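Local coordinates for protein monovalent Na+/H+ antiporter subunit C (Dietzia sp. DQ12-45-1b, PDB 7D3U) that forms part of the membrane-embedded Mrp complex, which exchanges sodium ions for protons across the bacterial cell membrane, and belongs to the NuoK-like chain 4L family, at residues S48-A52 / A61-D65. Residues are numbered along the deposited sequence.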
loop_
_atom_site.group_PDB
_atom_site.type_symbol
_atom_site.label_atom_id
_atom_site.label_comp_id
_atom_site.label_asym_id
_atom_site.label_seq_id
_atom_site.Cartn_x
_atom_site.Cartn_y
_atom_site.Cartn_z
ATOM N N SER C 48 -26.437 -3.151 27.852
ATOM C CA SER C 48 -27.437 -3.025 28.901
ATOM C C SER C 48 -28.133 -4.344 29.189
ATOM O O SER C 48 -28.987 -4.401 30.078
ATOM C CB SER C 48 -28.472 -1.964 28.522
ATOM O OG SER C 48 -29.196 -2.353 27.369
ATOM N N ARG C 49 -27.795 -5.395 28.449
ATOM C CA ARG C 49 -28.295 -6.744 28.684
ATOM C C ARG C 49 -27.093 -7.613 29.027
ATOM O O ARG C 49 -26.257 -7.891 28.162
ATOM C CB ARG C 49 -29.034 -7.274 27.457
ATOM C CG ARG C 49 -30.161 -6.375 26.982
ATOM C CD ARG C 49 -30.617 -6.754 25.587
ATOM N NE ARG C 49 -29.619 -6.414 24.580
ATOM C CZ ARG C 49 -29.491 -5.209 24.036
ATOM N NH1 ARG C 49 -30.302 -4.226 24.401
ATOM N NH2 ARG C 49 -28.554 -4.987 23.127
ATOM N N ARG C 50 -27.004 -8.038 30.286
ATOM C CA ARG C 50 -25.812 -8.695 30.804
ATOM C C ARG C 50 -25.997 -10.199 30.976
ATOM O O ARG C 50 -25.207 -10.839 31.675
ATOM C CB ARG C 50 -25.400 -8.058 32.130
ATOM C CG ARG C 50 -25.133 -6.566 32.044
ATOM C CD ARG C 50 -23.922 -6.278 31.182
ATOM N NE ARG C 50 -23.495 -4.887 31.280
ATOM C CZ ARG C 50 -22.657 -4.429 32.201
ATOM N NH1 ARG C 50 -22.156 -5.252 33.111
ATOM N NH2 ARG C 50 -22.319 -3.148 32.215
ATOM N N GLU C 51 -27.019 -10.777 30.357
ATOM C CA GLU C 51 -27.267 -12.207 30.450
ATOM C C GLU C 51 -26.666 -12.916 29.245
ATOM O O GLU C 51 -26.742 -12.420 28.118
ATOM C CB GLU C 51 -28.764 -12.501 30.542
ATOM C CG GLU C 51 -29.088 -13.827 31.205
ATOM C CD GLU C 51 -30.550 -13.953 31.576
ATOM O OE1 GLU C 51 -31.343 -13.076 31.175
ATOM O OE2 GLU C 51 -30.907 -14.927 32.270
ATOM N N ALA C 52 -26.061 -14.071 29.490
ATOM C CA ALA C 52 -25.402 -14.799 28.420
ATOM C C ALA C 52 -26.441 -15.448 27.507
ATOM O O ALA C 52 -27.467 -15.938 27.985
ATOM C CB ALA C 52 -24.470 -15.863 28.991
ATOM N N ALA C 61 -34.295 -8.788 24.847
ATOM C CA ALA C 61 -34.308 -7.597 25.691
ATOM C C ALA C 61 -33.773 -7.869 27.091
ATOM O O ALA C 61 -33.879 -7.005 27.969
ATOM C CB ALA C 61 -35.709 -6.975 25.776
ATOM N N LEU C 62 -33.206 -9.051 27.325
ATOM C CA LEU C 62 -32.559 -9.375 28.588
ATOM C C LEU C 62 -31.198 -10.035 28.433
ATOM O O LEU C 62 -30.391 -9.951 29.366
ATOM C CB LEU C 62 -33.457 -10.292 29.432
ATOM C CG LEU C 62 -33.178 -10.329 30.934
ATOM C CD1 LEU C 62 -33.236 -8.929 31.519
ATOM C CD2 LEU C 62 -34.159 -11.250 31.639
ATOM N N THR C 63 -30.908 -10.671 27.301
ATOM C CA THR C 63 -29.633 -11.334 27.075
ATOM C C THR C 63 -28.751 -10.509 26.148
ATOM O O THR C 63 -29.238 -9.767 25.292
ATOM C CB THR C 63 -29.828 -12.726 26.476
ATOM O OG1 THR C 63 -30.033 -12.613 25.063
ATOM C CG2 THR C 63 -31.017 -13.420 27.109
ATOM N N SER C 64 -27.441 -10.651 26.329
ATOM C CA SER C 64 -26.485 -9.934 25.500
ATOM C C SER C 64 -26.574 -10.409 24.057
ATOM O O SER C 64 -26.843 -11.580 23.778
ATOM C CB SER C 64 -25.066 -10.131 26.030
ATOM O OG SER C 64 -24.103 -9.759 25.060
ATOM N N ASP C 65 -26.346 -9.484 23.132
ATOM C CA ASP C 65 -26.440 -9.810 21.718
ATOM C C ASP C 65 -25.273 -10.697 21.297
ATOM O O ASP C 65 -24.151 -10.565 21.792
ATOM C CB ASP C 65 -26.479 -8.529 20.887
ATOM C CG ASP C 65 -26.698 -8.796 19.420
ATOM O OD1 ASP C 65 -27.194 -9.891 19.089
ATOM O OD2 ASP C 65 -26.357 -7.923 18.597
#
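Start with Arg49, which has more of its surface buried here than any other residue. Its CA-to-CB bond points toward 61-65, and the aliphatic part of the side chain lies along that backbone in van der Waals contact: CB sits 3.3 Å from Thr63 O and 3.6 Å from Leu62 O, and farther out CD is 3.7 Å from Ala61 C. Glu51 comes next. Its CB is 3.2 Å from Leu62 O, while its carboxylate oxygen OE1 makes a van der Waals contact, 3.3 Å, with the apolar Leu62 CG. The one hydrogen bond between the segments is backbone to backbone, from Ser64 N to Glu51 O, short at 2.6 Å and nearly straight at 171°. Both segments belong to the long connection between helix 24-44 and helix 66-90 of this three-helix, NuoK-like subunit, so the contact closes the base of a loop that folds back just before the last helix begins. Thr63 CA passes 3.3 Å from Glu51 O, and Thr63 also packs on Leu717 of subunit A. The guanidinium of Arg50 hydrogen-bonds Pro597 O and forms a salt bridge with Asp602, both of subunit A; Ser64 OG is hydrogen-bonded to Gln69 in helix 66-90.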